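Local coordinates for structural polyprotein, VP2 (Israeli acute paralysis virus, PDB 5CDD) that probably serves as a structural subunit of the virus capsid, VP2, a jelly-roll piece cut from a longer structural polyprotein, at residues D74-V80 / N130-I136; R106-Q110 / L157-P161; F68-R72 / Q142-V148; L81-V87 / L124-N130. One frame throughout, in Å; residues are numbered along the deposited sequence.

Contact 1. Residues D74-V80 / N130-I136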
# COMPACT_ATOMS: atom_id res chain seq x y z
N ASP C 74 -28.39 47.74 2.24
CA ASP C 74 -29.02 47.40 0.98
C ASP C 74 -30.05 48.51 0.75
O ASP C 74 -30.66 48.99 1.70
CB ASP C 74 -29.76 46.06 1.05
CG ASP C 74 -28.87 44.91 1.46
OD1 ASP C 74 -27.70 44.85 1.01
OD2 ASP C 74 -29.34 44.04 2.23
N VAL C 75 -30.23 48.91 -0.50
CA VAL C 75 -31.19 49.95 -0.81
C VAL C 75 -32.51 49.33 -1.24
O VAL C 75 -32.55 48.48 -2.14
CB VAL C 75 -30.68 50.88 -1.93
CG1 VAL C 75 -31.76 51.88 -2.31
CG2 VAL C 75 -29.43 51.61 -1.46
N GLN C 76 -33.59 49.74 -0.59
CA GLN C 76 -34.91 49.23 -0.89
C GLN C 76 -35.64 50.25 -1.77
O GLN C 76 -35.65 51.44 -1.47
CB GLN C 76 -35.69 49.03 0.41
CG GLN C 76 -36.47 47.73 0.47
CD GLN C 76 -35.56 46.52 0.51
OE1 GLN C 76 -34.71 46.40 1.39
NE2 GLN C 76 -35.74 45.62 -0.44
N VAL C 77 -36.23 49.77 -2.86
CA VAL C 77 -36.94 50.65 -3.78
C VAL C 77 -38.36 50.17 -4.04
O VAL C 77 -38.61 48.97 -4.18
CB VAL C 77 -36.21 50.76 -5.13
CG1 VAL C 77 -36.95 51.72 -6.05
CG2 VAL C 77 -34.78 51.23 -4.91
N LYS C 78 -39.29 51.12 -4.11
CA LYS C 78 -40.69 50.80 -4.39
C LYS C 78 -41.32 51.87 -5.26
O LYS C 78 -41.24 53.06 -4.96
CB LYS C 78 -41.48 50.68 -3.08
CG LYS C 78 -42.94 50.32 -3.31
CD LYS C 78 -43.66 50.05 -2.00
CE LYS C 78 -45.08 49.57 -2.26
NZ LYS C 78 -45.78 49.21 -0.99
N LEU C 79 -41.94 51.44 -6.35
CA LEU C 79 -42.60 52.36 -7.27
C LEU C 79 -44.10 52.19 -7.15
O LEU C 79 -44.63 51.10 -7.39
CB LEU C 79 -42.17 52.08 -8.71
CG LEU C 79 -40.69 52.15 -9.07
CD1 LEU C 79 -40.53 51.92 -10.57
CD2 LEU C 79 -40.12 53.51 -8.69
N VAL C 80 -44.80 53.26 -6.78
CA VAL C 80 -46.25 53.21 -6.66
C VAL C 80 -46.83 53.87 -7.91
O VAL C 80 -46.68 55.07 -8.12
CB VAL C 80 -46.74 53.94 -5.41
CG1 VAL C 80 -48.26 53.89 -5.35
CG2 VAL C 80 -46.14 53.31 -4.17
N ASN C 130 -49.73 47.94 -9.70
CA ASN C 130 -50.12 49.11 -8.93
C ASN C 130 -48.87 49.62 -8.23
O ASN C 130 -48.81 50.77 -7.79
CB ASN C 130 -51.19 48.75 -7.90
CG ASN C 130 -52.55 48.50 -8.53
OD1 ASN C 130 -53.51 48.14 -7.84
ND2 ASN C 130 -52.64 48.68 -9.84
N SER C 131 -47.88 48.74 -8.14
CA SER C 131 -46.60 49.05 -7.51
C SER C 131 -45.66 47.86 -7.67
O SER C 131 -46.10 46.72 -7.78
CB SER C 131 -46.79 49.35 -6.02
OG SER C 131 -47.11 48.18 -5.30
N VAL C 132 -44.37 48.15 -7.67
CA VAL C 132 -43.35 47.11 -7.80
C VAL C 132 -42.19 47.43 -6.86
O VAL C 132 -41.78 48.59 -6.73
CB VAL C 132 -42.82 47.01 -9.25
CG1 VAL C 132 -43.93 46.54 -10.17
CG2 VAL C 132 -42.27 48.35 -9.71
N GLU C 133 -41.67 46.40 -6.20
CA GLU C 133 -40.55 46.58 -5.28
C GLU C 133 -39.28 45.94 -5.81
O GLU C 133 -39.33 45.04 -6.65
CB GLU C 133 -40.89 46.00 -3.90
CG GLU C 133 -41.92 46.80 -3.13
CD GLU C 133 -42.16 46.23 -1.74
OE1 GLU C 133 -42.67 45.09 -1.64
OE2 GLU C 133 -41.84 46.93 -0.76
N MET C 134 -38.15 46.39 -5.29
CA MET C 134 -36.86 45.87 -5.71
C MET C 134 -35.83 46.10 -4.61
O MET C 134 -35.88 47.10 -3.90
CB MET C 134 -36.43 46.58 -6.99
CG MET C 134 -35.09 46.14 -7.53
SD MET C 134 -34.58 47.14 -8.94
CE MET C 134 -33.67 48.43 -8.10
N THR C 135 -34.90 45.16 -4.47
CA THR C 135 -33.85 45.27 -3.46
C THR C 135 -32.50 45.37 -4.14
O THR C 135 -32.21 44.64 -5.09
CB THR C 135 -33.83 44.05 -2.53
OG1 THR C 135 -35.14 43.81 -1.99
CG2 THR C 135 -32.86 44.28 -1.38
N ILE C 136 -31.66 46.27 -3.64
CA ILE C 136 -30.32 46.43 -4.20
C ILE C 136 -29.29 46.07 -3.13
O ILE C 136 -28.95 46.88 -2.27
CB ILE C 136 -30.08 47.88 -4.65
CG1 ILE C 136 -31.09 48.25 -5.74
CG2 ILE C 136 -28.66 48.04 -5.18
CD1 ILE C 136 -30.96 49.67 -6.24
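N130 leads into strand 131-136, antiparallel to strand 74-80 with the axes 4.6 Å apart. S131 faces V80 in a non-hydrogen-bonded pair, where the short polar serine suits a partly exposed strand start. V132 then pairs with L79 (L79 N to V132 O, 2.9 Å), V132 CG2 lying 3.9 Å from L79 CB on the apolar face. E133 lies alongside K78, CG to CG 3.7 Å, but K78 NZ and E133 OE2 are 4.6 Å apart, too far for a salt bridge. M134 bonds V77 both ways (M134 N to V77 O, 2.8 Å; V77 N to M134 O, 2.9 Å). T135 OG1 accepts from Q76 NE2 in a very short 2.5 Å bond, while Q76 OE1 turns to S186. I136 closes the ladder on V75, I136 N to V75 O being 2.8 Å. V75, V77, L79, V132, M134 and I136 form one greasy face toward the jelly roll's second sheet; the other is polar but for V80, an amphipathic pairing suited to a sandwich.

Contact 2. Residues R106-Q110 / L157-P161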
# COMPACT_ATOMS: atom_id res chain seq x y z
N ARG C 106 -18.65 49.16 -20.83
CA ARG C 106 -19.26 48.28 -19.84
C ARG C 106 -20.43 48.92 -19.09
O ARG C 106 -20.94 48.34 -18.12
CB ARG C 106 -18.20 47.82 -18.84
CG ARG C 106 -17.06 47.05 -19.48
CD ARG C 106 -15.90 46.84 -18.52
NE ARG C 106 -14.80 46.11 -19.14
CZ ARG C 106 -14.80 44.81 -19.38
NH1 ARG C 106 -15.85 44.07 -19.05
NH2 ARG C 106 -13.75 44.24 -19.95
N SER C 107 -20.86 50.10 -19.53
CA SER C 107 -21.97 50.80 -18.91
C SER C 107 -23.30 50.32 -19.48
O SER C 107 -23.37 49.90 -20.64
CB SER C 107 -21.84 52.31 -19.13
OG SER C 107 -22.96 53.00 -18.59
N VAL C 108 -24.35 50.39 -18.67
CA VAL C 108 -25.67 49.95 -19.11
C VAL C 108 -26.24 50.87 -20.19
O VAL C 108 -27.07 50.44 -21.00
CB VAL C 108 -26.66 49.91 -17.91
CG1 VAL C 108 -26.80 51.29 -17.30
CG2 VAL C 108 -28.01 49.40 -18.37
N LEU C 109 -25.78 52.11 -20.21
CA LEU C 109 -26.25 53.09 -21.19
C LEU C 109 -25.52 52.97 -22.53
O LEU C 109 -25.91 53.60 -23.51
CB LEU C 109 -26.07 54.51 -20.64
CG LEU C 109 -26.76 54.80 -19.31
CD1 LEU C 109 -26.38 56.19 -18.83
CD2 LEU C 109 -28.26 54.68 -19.47
N GLN C 110 -24.48 52.14 -22.57
CA GLN C 110 -23.70 51.95 -23.79
C GLN C 110 -23.93 50.60 -24.44
O GLN C 110 -23.07 50.10 -25.16
CB GLN C 110 -22.21 52.11 -23.48
CG GLN C 110 -21.83 53.46 -22.90
CD GLN C 110 -22.11 54.59 -23.87
OE1 GLN C 110 -21.60 54.60 -24.99
NE2 GLN C 110 -22.92 55.54 -23.44
N LEU C 157 -29.15 53.61 -10.24
CA LEU C 157 -30.48 53.10 -10.51
C LEU C 157 -31.06 53.82 -11.73
O LEU C 157 -30.96 55.04 -11.84
CB LEU C 157 -31.39 53.31 -9.30
CG LEU C 157 -32.80 52.73 -9.38
CD1 LEU C 157 -32.72 51.24 -9.68
CD2 LEU C 157 -33.53 52.98 -8.08
N TYR C 158 -31.67 53.06 -12.63
CA TYR C 158 -32.25 53.62 -13.85
C TYR C 158 -33.68 53.16 -14.11
O TYR C 158 -34.07 52.06 -13.74
CB TYR C 158 -31.38 53.24 -15.05
CG TYR C 158 -29.99 53.84 -15.06
CD1 TYR C 158 -29.80 55.20 -15.32
CD2 TYR C 158 -28.87 53.05 -14.81
CE1 TYR C 158 -28.52 55.76 -15.33
CE2 TYR C 158 -27.58 53.60 -14.82
CZ TYR C 158 -27.42 54.95 -15.08
OH TYR C 158 -26.15 55.51 -15.09
N LEU C 159 -34.45 54.03 -14.76
CA LEU C 159 -35.84 53.73 -15.12
C LEU C 159 -35.95 53.92 -16.64
O LEU C 159 -35.98 55.05 -17.13
CB LEU C 159 -36.81 54.67 -14.40
CG LEU C 159 -38.29 54.44 -14.69
CD1 LEU C 159 -38.69 53.03 -14.31
CD2 LEU C 159 -39.12 55.45 -13.92
N PHE C 160 -36.01 52.81 -17.36
CA PHE C 160 -36.08 52.83 -18.82
C PHE C 160 -37.46 52.46 -19.37
O PHE C 160 -38.17 51.64 -18.79
CB PHE C 160 -35.07 51.86 -19.41
CG PHE C 160 -33.64 52.17 -19.07
CD1 PHE C 160 -32.99 53.25 -19.66
CD2 PHE C 160 -32.93 51.35 -18.19
CE1 PHE C 160 -31.65 53.51 -19.38
CE2 PHE C 160 -31.59 51.61 -17.90
CZ PHE C 160 -30.95 52.69 -18.50
N PRO C 161 -37.84 53.06 -20.50
CA PRO C 161 -39.14 52.77 -21.13
C PRO C 161 -38.91 51.66 -22.16
O PRO C 161 -38.24 51.88 -23.17
CB PRO C 161 -39.51 54.09 -21.81
CG PRO C 161 -38.61 55.12 -21.16
CD PRO C 161 -37.33 54.36 -20.98
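L109, Y158 and V108 give up the most surface here, mostly in apolar contact; no hydrogen bond crosses between 106-110 and 157-161. The backbones stay apart, V108 CA lying 9.2 Å from Y158 CA, so the gap is filled by side chains alone. L109 does this by reach: although its CB sets off sideways, the branched end swings in, CD2 lying over one face of the Y158 ring and coming 3.5 Å from F160 CZ at the edge of that second ring. Flat rings two residues apart on a strand, on the same side of the sheet, present a cleft that a forked leucine fits well. V108 points directly at the strand, and its two methyls divide between the rings, CG1 at 3.5 Å from Y158 CE2 and CG2 at 4.2 Å from F160 CE2. In jelly-roll terms, strand 155-161 is strand H of the CHEF sheet and 106-110 belongs to the EF loop, which here covers the sheet's outer surface; L157 and L159 point the other way, into the sandwich, where they meet L93. Y158 suits its place because its ring takes the methyls while its hydroxyl reaches D99 in a weak hydrogen bond. D99 also binds S107 OG and V108 N, and V116 of helix 113-116 packs on both V108 and F160.

Contact 3. Residues F68-R72 / Q142-V148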
# COMPACT_ATOMS: atom_id res chain seq x y z
N PHE C 68 -21.00 59.65 12.38
CA PHE C 68 -20.74 58.24 12.16
C PHE C 68 -19.82 58.15 10.94
O PHE C 68 -19.94 58.94 10.01
CB PHE C 68 -22.04 57.48 11.90
CG PHE C 68 -22.64 56.89 13.14
CD1 PHE C 68 -21.96 55.90 13.85
CD2 PHE C 68 -23.88 57.31 13.60
CE1 PHE C 68 -22.51 55.35 15.01
CE2 PHE C 68 -24.44 56.76 14.75
CZ PHE C 68 -23.75 55.77 15.45
N LYS C 69 -18.91 57.18 10.95
CA LYS C 69 -17.96 57.06 9.85
C LYS C 69 -18.30 56.08 8.73
O LYS C 69 -18.25 56.44 7.56
CB LYS C 69 -16.58 56.71 10.42
CG LYS C 69 -15.47 56.62 9.38
CD LYS C 69 -15.27 57.94 8.68
CE LYS C 69 -14.09 57.87 7.72
NZ LYS C 69 -13.86 59.18 7.06
N TYR C 70 -18.65 54.85 9.09
CA TYR C 70 -18.95 53.84 8.07
C TYR C 70 -20.37 53.29 8.08
O TYR C 70 -20.98 53.09 9.13
CB TYR C 70 -17.97 52.68 8.20
CG TYR C 70 -16.53 53.09 8.02
CD1 TYR C 70 -16.07 53.60 6.80
CD2 TYR C 70 -15.62 52.99 9.07
CE1 TYR C 70 -14.74 53.99 6.63
CE2 TYR C 70 -14.29 53.38 8.92
CZ TYR C 70 -13.86 53.88 7.70
OH TYR C 70 -12.55 54.27 7.54
N LEU C 71 -20.88 53.04 6.88
CA LEU C 71 -22.23 52.51 6.70
C LEU C 71 -22.20 51.34 5.72
O LEU C 71 -21.42 51.33 4.77
CB LEU C 71 -23.16 53.59 6.16
CG LEU C 71 -24.57 53.15 5.75
CD1 LEU C 71 -25.34 52.69 6.98
CD2 LEU C 71 -25.28 54.30 5.08
N ARG C 72 -23.06 50.36 5.97
CA ARG C 72 -23.18 49.19 5.12
C ARG C 72 -24.68 48.92 5.04
O ARG C 72 -25.35 48.87 6.07
CB ARG C 72 -22.47 47.99 5.75
CG ARG C 72 -22.33 46.80 4.83
CD ARG C 72 -21.93 45.55 5.59
NE ARG C 72 -21.74 44.41 4.70
CZ ARG C 72 -20.70 44.26 3.89
NH1 ARG C 72 -19.74 45.17 3.85
NH2 ARG C 72 -20.62 43.19 3.10
N GLN C 142 -15.95 47.78 -1.31
CA GLN C 142 -15.28 48.14 -0.07
C GLN C 142 -16.06 47.55 1.10
O GLN C 142 -17.24 47.23 0.98
CB GLN C 142 -15.21 49.66 0.07
CG GLN C 142 -14.44 50.33 -1.04
CD GLN C 142 -14.39 51.83 -0.87
OE1 GLN C 142 -15.42 52.50 -0.89
NE2 GLN C 142 -13.19 52.36 -0.69
N GLU C 143 -15.39 47.40 2.24
CA GLU C 143 -16.02 46.83 3.42
C GLU C 143 -17.16 47.69 3.95
O GLU C 143 -18.05 47.20 4.66
CB GLU C 143 -14.98 46.62 4.52
CG GLU C 143 -13.83 45.69 4.13
CD GLU C 143 -14.30 44.37 3.55
OE1 GLU C 143 -14.61 44.32 2.34
OE2 GLU C 143 -14.36 43.37 4.31
N ALA C 144 -17.15 48.97 3.60
CA ALA C 144 -18.19 49.89 4.03
C ALA C 144 -18.15 51.20 3.25
O ALA C 144 -17.18 51.52 2.57
CB ALA C 144 -18.04 50.18 5.52
N TYR C 145 -19.24 51.96 3.36
CA TYR C 145 -19.39 53.24 2.68
C TYR C 145 -18.94 54.36 3.62
O TYR C 145 -19.39 54.43 4.76
CB TYR C 145 -20.86 53.44 2.28
CG TYR C 145 -21.18 54.76 1.62
CD1 TYR C 145 -20.67 55.07 0.36
CD2 TYR C 145 -22.00 55.69 2.25
CE1 TYR C 145 -20.98 56.29 -0.26
CE2 TYR C 145 -22.31 56.91 1.64
CZ TYR C 145 -21.80 57.19 0.39
OH TYR C 145 -22.11 58.39 -0.21
N ASP C 146 -18.06 55.23 3.14
CA ASP C 146 -17.57 56.34 3.95
C ASP C 146 -18.62 57.45 3.97
O ASP C 146 -18.83 58.13 2.97
CB ASP C 146 -16.26 56.88 3.37
CG ASP C 146 -15.54 57.80 4.33
OD1 ASP C 146 -16.16 58.77 4.81
OD2 ASP C 146 -14.34 57.55 4.60
N LEU C 147 -19.26 57.63 5.12
CA LEU C 147 -20.30 58.64 5.27
C LEU C 147 -19.76 60.07 5.23
O LEU C 147 -20.41 60.97 4.72
CB LEU C 147 -21.06 58.42 6.58
CG LEU C 147 -21.82 57.09 6.73
CD1 LEU C 147 -22.31 56.96 8.16
CD2 LEU C 147 -22.98 57.04 5.75
N VAL C 148 -18.56 60.27 5.75
CA VAL C 148 -17.98 61.61 5.78
C VAL C 148 -17.46 62.07 4.42
O VAL C 148 -17.61 63.24 4.07
CB VAL C 148 -16.83 61.69 6.81
CG1 VAL C 148 -16.30 63.10 6.90
CG2 VAL C 148 -17.32 61.27 8.17
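L71 lies against L147, with L71 CB 3.5 Å from L147 CD2, and L56 of helix 53-57 covers both; two leucines make a compact oily patch. Beside it L71 and Y145 form a hydrogen-bonded antiparallel pair, Y145 N to L71 O at 2.7 Å and L71 N to Y145 O at 2.9 Å, and just past the strand L147 N adds a bond to K69 O, 2.9 Å. The small A144 lets Y70 come near, CB to CB 3.7 Å. K69 sets out away from 142-148, yet its long flexible chain brings NZ back to D146 OD2 at 3.0 Å in a salt bridge, while D146 OD1 also takes the backbone N of T149. At the far end R72 NH1 gives a weak bond to E143 O, 2.8 Å; the acid of E143 is salt-bridged to R152 of a neighbouring chain. Pairing of strand 68-81 with the outgoing end of strand 131-146 is the D-G edge of the BIDG sheet in a picornavirus-type jelly roll.

Contact 4. Residues L81-V87 / L124-N130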
# COMPACT_ATOMS: atom_id res chain seq x y z
N LEU C 81 -47.48 53.06 -8.73
CA LEU C 81 -48.06 53.54 -9.97
C LEU C 81 -49.50 54.03 -9.82
O LEU C 81 -50.30 53.44 -9.09
CB LEU C 81 -48.00 52.44 -11.03
CG LEU C 81 -48.44 52.80 -12.44
CD1 LEU C 81 -47.55 53.90 -13.00
CD2 LEU C 81 -48.36 51.56 -13.32
N ASN C 82 -49.82 55.10 -10.53
CA ASN C 82 -51.15 55.70 -10.51
C ASN C 82 -51.55 56.05 -11.94
O ASN C 82 -51.44 57.20 -12.34
CB ASN C 82 -51.14 56.96 -9.64
CG ASN C 82 -52.45 57.72 -9.70
OD1 ASN C 82 -53.51 57.15 -9.46
ND2 ASN C 82 -52.37 59.01 -10.00
N ALA C 83 -52.02 55.07 -12.70
CA ALA C 83 -52.39 55.33 -14.09
C ALA C 83 -53.89 55.27 -14.36
O ALA C 83 -54.66 54.70 -13.58
CB ALA C 83 -51.66 54.35 -15.01
N ASN C 84 -54.30 55.86 -15.48
CA ASN C 84 -55.70 55.85 -15.88
C ASN C 84 -55.87 54.69 -16.86
O ASN C 84 -54.94 54.32 -17.57
CB ASN C 84 -56.09 57.19 -16.53
CG ASN C 84 -55.42 57.41 -17.86
OD1 ASN C 84 -55.68 56.69 -18.83
ND2 ASN C 84 -54.55 58.41 -17.93
N PRO C 85 -57.08 54.11 -16.90
CA PRO C 85 -57.41 52.98 -17.78
C PRO C 85 -57.15 53.15 -19.27
O PRO C 85 -57.30 52.20 -20.04
CB PRO C 85 -58.90 52.76 -17.49
CG PRO C 85 -59.04 53.21 -16.07
CD PRO C 85 -58.24 54.48 -16.07
N PHE C 86 -56.76 54.35 -19.69
CA PHE C 86 -56.53 54.60 -21.11
C PHE C 86 -55.08 54.68 -21.56
O PHE C 86 -54.80 54.74 -22.76
CB PHE C 86 -57.27 55.88 -21.51
CG PHE C 86 -58.72 55.89 -21.10
CD1 PHE C 86 -59.61 54.95 -21.61
CD2 PHE C 86 -59.18 56.80 -20.15
CE1 PHE C 86 -60.94 54.92 -21.19
CE2 PHE C 86 -60.50 56.78 -19.72
CZ PHE C 86 -61.38 55.84 -20.24
N VAL C 87 -54.15 54.69 -20.61
CA VAL C 87 -52.74 54.76 -20.96
C VAL C 87 -52.06 53.41 -20.73
O VAL C 87 -52.05 52.89 -19.62
CB VAL C 87 -52.00 55.82 -20.13
CG1 VAL C 87 -50.54 55.91 -20.56
CG2 VAL C 87 -52.68 57.17 -20.30
N LEU C 124 -42.53 46.93 -15.17
CA LEU C 124 -43.63 47.73 -14.66
C LEU C 124 -44.64 47.99 -15.78
O LEU C 124 -44.37 48.75 -16.70
CB LEU C 124 -43.10 49.06 -14.12
CG LEU C 124 -44.13 50.06 -13.60
CD1 LEU C 124 -44.90 49.47 -12.42
CD2 LEU C 124 -43.42 51.34 -13.19
N ASP C 125 -45.81 47.35 -15.69
CA ASP C 125 -46.86 47.53 -16.69
C ASP C 125 -47.92 48.46 -16.10
O ASP C 125 -48.44 48.20 -15.01
CB ASP C 125 -47.49 46.18 -17.05
CG ASP C 125 -48.42 46.28 -18.25
OD1 ASP C 125 -49.36 47.09 -18.23
OD2 ASP C 125 -48.20 45.52 -19.23
N PHE C 126 -48.23 49.53 -16.81
CA PHE C 126 -49.21 50.51 -16.34
C PHE C 126 -50.61 49.96 -16.06
O PHE C 126 -51.29 50.42 -15.15
CB PHE C 126 -49.32 51.67 -17.32
CG PHE C 126 -48.04 52.45 -17.50
CD1 PHE C 126 -47.20 52.67 -16.41
CD2 PHE C 126 -47.70 52.98 -18.73
CE1 PHE C 126 -46.03 53.41 -16.56
CE2 PHE C 126 -46.53 53.72 -18.89
CZ PHE C 126 -45.69 53.93 -17.80
N GLN C 127 -51.03 48.98 -16.85
CA GLN C 127 -52.36 48.41 -16.67
C GLN C 127 -52.39 47.12 -15.86
O GLN C 127 -53.44 46.49 -15.72
CB GLN C 127 -53.01 48.17 -18.04
CG GLN C 127 -54.26 48.99 -18.30
CD GLN C 127 -54.02 50.49 -18.20
OE1 GLN C 127 -53.74 51.02 -17.12
NE2 GLN C 127 -54.11 51.18 -19.32
N LEU C 128 -51.24 46.72 -15.32
CA LEU C 128 -51.17 45.49 -14.53
C LEU C 128 -50.66 45.69 -13.11
O LEU C 128 -51.22 45.14 -12.17
CB LEU C 128 -50.28 44.46 -15.24
CG LEU C 128 -50.80 43.84 -16.53
CD1 LEU C 128 -49.75 42.92 -17.11
CD2 LEU C 128 -52.08 43.07 -16.26
N ASP C 129 -49.60 46.48 -12.97
CA ASP C 129 -49.00 46.71 -11.66
C ASP C 129 -49.44 48.01 -11.00
O ASP C 129 -49.51 49.06 -11.64
CB ASP C 129 -47.48 46.70 -11.78
CG ASP C 129 -46.95 45.44 -12.43
OD1 ASP C 129 -47.15 44.34 -11.86
OD2 ASP C 129 -46.35 45.53 -13.53
N ASN C 130 -49.73 47.94 -9.70
CA ASN C 130 -50.12 49.11 -8.93
C ASN C 130 -48.87 49.62 -8.23
O ASN C 130 -48.81 50.77 -7.79
CB ASN C 130 -51.19 48.75 -7.90
CG ASN C 130 -52.55 48.50 -8.53
OD1 ASN C 130 -53.51 48.14 -7.84
ND2 ASN C 130 -52.64 48.68 -9.84
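The largest bump is L81. Its CD2 methyl drops into a hollow walled by L124, F126 and the bend at D129, coming 3.5 Å from F126 CD1, 4.1 Å from L124 CD1 and 3.2 Å from D129 O; a bulky but supple leucine fits such a pocket. The stub of A83 fits against the root of F126, CB to CB 4.2 Å, and V87 CG1 borders the ring, 4.5 Å from F126 CD2. The other way, the arm of Q127 reaches to the type I turn N84-V87, lying alongside its carbonyls, with NE2 giving a weak bond to V87 O at 2.7 Å. Each curve is braced by an Asx turn, N84 OD1 accepting from F86 N (2.7 Å) and D125 OD1 from Q127 N (2.9 Å), while D125 OD2 is salt-bridged to R90. Where the strand ends, L81 N bonds N130 O at 2.8 Å. With one backbone bond and one weak amide bond, much of the fit comes from burial of L81 and F126, Q127 adding a polar reach.

Along the chain the first segments run 68-72, 74-80, 81-87 and 106-110, the second 124-130, 130-136, 142-148 and 157-161. Contacts 3 and 1 lie on the pairing of strand 68-81 with strand 131-146, and contact 4 joins the loops just beyond it, where strand 121-125 of the facing sheet leads into 131-146; contacts 3 and 4 have centres 38 Å apart. Contact 1 shares N130 with contact 4. Contact 2 lays loop 106-110 on the far side of the facing sheet, its centre 17 Å from that of contact 1, and L157 touches V77, M134 and I136 across the core. Together they trace a jelly roll: one sheet's ladder, the turn to the second sheet and its covering loop.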